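Local coordinates for ribosomal RNA small subunit methyltransferase E (Bacillus subtilis, PDB 1VHK) that probably methylates N3 of a specific uridine in 16S rRNA of the assembled small ribosomal subunit, using S-adenosyl-L-methionine as methyl donor, at the interface of chains A and B. Residues are numbered along the deposited sequence; one frame, centred on the assembly and turned at random. Chains: chain A/B, Hypothetical protein yqeU.

Contact 1: the interface of chains A and B. Residues chain A 230-232; chain B 77, 79, 105-106, 248, 252.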
loop_
_atom_site.group_PDB
_atom_site.type_symbol
_atom_site.label_atom_id
_atom_site.label_comp_id
_atom_site.label_asym_id
_atom_site.label_seq_id
_atom_site.Cartn_x
_atom_site.Cartn_y
_atom_site.Cartn_z
ATOM N N GLY A 230 13.841 1.221 6.215
ATOM C CA GLY A 230 14.674 0.782 5.093
ATOM C C GLY A 230 15.698 1.881 4.797
ATOM O O GLY A 230 15.601 3.013 5.286
ATOM N N PRO A 231 16.698 1.572 3.987
ATOM C CA PRO A 231 17.769 2.497 3.672
ATOM C C PRO A 231 17.416 3.498 2.596
ATOM O O PRO A 231 18.200 4.417 2.292
ATOM C CB PRO A 231 18.892 1.594 3.196
ATOM C CG PRO A 231 18.221 0.382 2.663
ATOM C CD PRO A 231 16.928 0.220 3.411
ATOM N N ARG A 232 16.303 3.256 1.886
ATOM C CA ARG A 232 15.953 4.195 0.814
ATOM C C ARG A 232 15.127 5.342 1.400
ATOM O O ARG A 232 14.274 5.063 2.250
ATOM C CB ARG A 232 15.167 3.447 -0.265
ATOM C CG ARG A 232 15.977 2.817 -1.371
ATOM C CD ARG A 232 15.209 1.686 -2.079
ATOM N NE ARG A 232 15.457 0.438 -1.357
ATOM C CZ ARG A 232 14.707 -0.037 -0.393
ATOM N NH1 ARG A 232 13.588 0.644 -0.044
ATOM N NH2 ARG A 232 15.003 -1.141 0.254
ATOM N N ARG B 77 22.217 1.186 -1.356
ATOM C CA ARG B 77 20.899 1.081 -0.724
ATOM C C ARG B 77 19.906 0.233 -1.493
ATOM O O ARG B 77 18.702 0.311 -1.241
ATOM C CB ARG B 77 20.354 2.471 -0.445
ATOM C CG ARG B 77 21.156 3.297 0.538
ATOM C CD ARG B 77 20.893 4.783 0.301
ATOM N NE ARG B 77 21.583 5.626 1.237
ATOM C CZ ARG B 77 22.610 6.426 1.035
ATOM N NH1 ARG B 77 23.191 6.590 -0.137
ATOM N NH2 ARG B 77 23.090 7.110 2.099
ATOM N N LEU B 79 18.052 -3.297 -2.813
ATOM C CA LEU B 79 17.501 -4.448 -2.123
ATOM C C LEU B 79 18.402 -5.658 -2.394
ATOM O O LEU B 79 18.869 -5.836 -3.520
ATOM C CB LEU B 79 16.116 -4.810 -2.650
ATOM C CG LEU B 79 14.899 -4.018 -2.190
ATOM C CD1 LEU B 79 13.690 -4.490 -2.987
ATOM C CD2 LEU B 79 14.681 -4.216 -0.710
ATOM N N LEU B 105 10.922 2.175 -3.571
ATOM C CA LEU B 105 10.794 1.018 -2.747
ATOM C C LEU B 105 11.676 -0.149 -3.150
ATOM O O LEU B 105 11.434 -1.271 -2.659
ATOM C CB LEU B 105 9.327 0.573 -2.666
ATOM C CG LEU B 105 8.347 1.467 -1.944
ATOM C CD1 LEU B 105 6.895 1.072 -2.224
ATOM C CD2 LEU B 105 8.556 1.446 -0.427
ATOM N N GLY B 106 12.616 0.031 -4.061
ATOM C CA GLY B 106 13.539 -0.938 -4.524
ATOM C C GLY B 106 13.345 -1.670 -5.809
ATOM O O GLY B 106 14.121 -2.622 -6.119
ATOM N N SER B 248 11.404 -5.678 1.541
ATOM C CA SER B 248 12.388 -4.915 2.283
ATOM C C SER B 248 12.316 -5.292 3.772
ATOM O O SER B 248 13.328 -5.466 4.454
ATOM C CB SER B 248 12.160 -3.429 2.104
ATOM O OG SER B 248 12.780 -2.684 3.163
ATOM N N GLU B 252 15.672 -6.985 4.858
ATOM C CA GLU B 252 16.418 -5.846 5.326
ATOM C C GLU B 252 16.149 -5.489 6.770
ATOM O O GLU B 252 17.058 -4.944 7.412
ATOM C CB GLU B 252 16.192 -4.600 4.453
ATOM C CG GLU B 252 16.800 -4.598 3.094
ATOM C CD GLU B 252 16.407 -3.453 2.172
ATOM O OE1 GLU B 252 17.087 -3.254 1.128
ATOM O OE2 GLU B 252 15.427 -2.710 2.443
#
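The charged part of this contact pairs A:Arg232 with B:Glu252, an example of an arginine reaching out of a loop to find a carboxylate on a partner subunit. A:Arg232 NH2 lies 2.7 Å from B:Glu252 OE2 in a salt bridge, although its N-H does not point at that oxygen. The other carboxylate oxygen, B:Glu252 OE1, is 3.1 Å from A:Arg232 NH2, sits at the guanidinium edge in plane and can accept a hydrogen bond. The two side chains cross at about a right angle, yet their flat groups are nearly coplanar, 11° apart. A bend in the arginine chain at chi3 (-88°) turns the guanidinium towards the glutamate.

Other hydrogen bonds support the pair. Within chain B, B:Ser248 OG donates to B:Glu252 OE2 over 2.7 Å, meeting it on the anti side, and so helps to position the carboxylate from the second shell. Across the interface, a weak bond of 3.2 Å runs from A:Arg232 NE to the backbone O of B:Arg77.

Apolar packing completes the patch. A:Pro231 CB rests 3.9 Å from CG of the extended B:Arg77 side chain, and A:Pro231 CD lies 3.9 Å from B:Glu252 CD. A:Arg232 CD approaches B:Gly106 CA at 4.0 Å.

In the fold, chain A offers the loop between strand 225-227 and helix 239-253. Chain B receives it with the last turns of helix 239-253, the stretch joining strands 64-72 and 82-88, and the turn following helix 94-104.

Contact 2: the interface of chains A and B. Residues chain A 233-235, 238; chain B 101, 104-105.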
loop_
_atom_site.group_PDB
_atom_site.type_symbol
_atom_site.label_atom_id
_atom_site.label_comp_id
_atom_site.label_asym_id
_atom_site.label_seq_id
_atom_site.Cartn_x
_atom_site.Cartn_y
_atom_site.Cartn_z
ATOM N N ILE A 233 15.310 6.558 0.894
ATOM C CA ILE A 233 14.503 7.694 1.348
ATOM C C ILE A 233 13.149 7.744 0.656
ATOM O O ILE A 233 12.985 7.741 -0.564
ATOM C CB ILE A 233 15.282 9.004 1.212
ATOM C CG1 ILE A 233 16.558 8.924 2.093
ATOM C CG2 ILE A 233 14.455 10.221 1.558
ATOM C CD1 ILE A 233 16.267 8.637 3.571
ATOM N N LEU A 234 12.090 7.744 1.466
ATOM C CA LEU A 234 10.709 7.655 1.090
ATOM C C LEU A 234 9.931 8.957 1.149
ATOM O O LEU A 234 10.074 9.758 2.050
ATOM C CB LEU A 234 10.042 6.600 1.998
ATOM C CG LEU A 234 10.116 5.124 1.643
ATOM C CD1 LEU A 234 11.116 4.781 0.569
ATOM C CD2 LEU A 234 10.397 4.290 2.893
ATOM N N ARG A 235 9.048 9.186 0.171
ATOM C CA ARG A 235 8.224 10.390 0.175
ATOM C C ARG A 235 7.158 10.283 1.252
ATOM O O ARG A 235 6.826 9.200 1.740
ATOM C CB ARG A 235 7.625 10.646 -1.217
ATOM C CG ARG A 235 8.706 10.844 -2.285
ATOM C CD ARG A 235 8.179 10.731 -3.690
ATOM N NE ARG A 235 9.243 10.560 -4.692
ATOM C CZ ARG A 235 9.304 11.234 -5.830
ATOM N NH1 ARG A 235 10.290 11.023 -6.691
ATOM N NH2 ARG A 235 8.379 12.160 -6.136
ATOM N N THR A 238 4.577 7.905 0.662
ATOM C CA THR A 238 5.126 6.562 0.544
ATOM C C THR A 238 5.435 5.884 1.862
ATOM O O THR A 238 5.015 4.721 2.060
ATOM C CB THR A 238 6.373 6.511 -0.358
ATOM O OG1 THR A 238 6.180 7.339 -1.517
ATOM C CG2 THR A 238 6.656 5.096 -0.832
ATOM N N LYS B 101 6.700 5.200 -7.089
ATOM C CA LYS B 101 6.698 4.622 -5.766
ATOM C C LYS B 101 7.529 3.355 -5.714
ATOM O O LYS B 101 8.226 3.121 -4.702
ATOM C CB LYS B 101 5.257 4.371 -5.301
ATOM C CG LYS B 101 4.667 5.584 -4.597
ATOM C CD LYS B 101 4.475 6.762 -5.534
ATOM C CE LYS B 101 3.815 7.939 -4.808
ATOM N NZ LYS B 101 4.755 9.056 -4.599
ATOM N N GLU B 104 11.201 4.039 -5.523
ATOM C CA GLU B 104 11.648 4.435 -4.181
ATOM C C GLU B 104 11.626 3.257 -3.228
ATOM O O GLU B 104 12.373 3.198 -2.250
ATOM C CB GLU B 104 10.968 5.688 -3.722
ATOM C CG GLU B 104 9.590 5.585 -3.134
ATOM C CD GLU B 104 8.895 6.948 -3.003
ATOM O OE1 GLU B 104 8.450 7.474 -4.037
ATOM O OE2 GLU B 104 8.815 7.478 -1.870
ATOM N N LEU B 105 10.922 2.175 -3.571
ATOM C CA LEU B 105 10.794 1.018 -2.747
ATOM C C LEU B 105 11.676 -0.149 -3.150
ATOM O O LEU B 105 11.434 -1.271 -2.659
ATOM C CB LEU B 105 9.327 0.573 -2.666
ATOM C CG LEU B 105 8.347 1.467 -1.944
ATOM C CD1 LEU B 105 6.895 1.072 -2.224
ATOM C CD2 LEU B 105 8.556 1.446 -0.427
#
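B:Glu104 holds its CG in the crowded position between backbone N and carbonyl carbon (chi1 82°) and runs extended beyond it, which carries the carboxylate to A:Arg235 and A:Thr238. A:Thr238 answers with OG1 beside its own backbone N (chi1 -42°), turned to the incoming acid. Chain A's segment belongs to the conserved ILRTETA stretch of RsmE enzymes, members of the SPOUT methyltransferases, where it forms part of the C-terminal trefoil knot.

One carboxylate oxygen does much of the work. B:Glu104 OE2 accepts a bond from the backbone N of A:Arg235 at 2.7 Å, nearly straight (177° at the hydrogen) and almost in line with the C-O bond. A:Thr238 OG1 also donates to B:Glu104 OE2 over 2.7 Å, but comes down from above the carboxylate plane, so the two donors use different directions around the same atom.

The second oxygen faces the arginine side chain: B:Glu104 OE1 is 3.3 Å from A:Arg235 NE in a salt bridge. Here the side chains cross at about a right angle and the guanidinium is clearly inclined to the carboxylate. B:Lys101 NZ, about one turn before B:Glu104 in helix 94-104, stands 4.7 Å from A:Arg235 NE, and both cations probably favour an ionised glutamate.

Methyl groups flank the acid. A:Thr238 CG2 packs 3.6 Å from B:Glu104 CD and lies 4.1 Å from B:Leu105 CD2, while A:Leu234 CD1 comes within 4.1 Å of B:Glu104 CG.

Contact 1 and contact 2 are neighbouring parts of one two-fold interface, the centres of their C-alpha atoms about 9 Å apart. Chain A supplies consecutive stretches of the loop between strand 225-227 and helix 239-253, and B:Leu105 belongs to both patches, just beyond helix 94-104. That loop thus meets acids on two different helices of the partner. Symmetry repeats both contacts with the chains exchanged. Because SPOUT enzymes place their cofactor pocket in the knot region, pairing of this kind would probably help to order the pocket, consistent with a functional dimer, though the structure alone does not prove it.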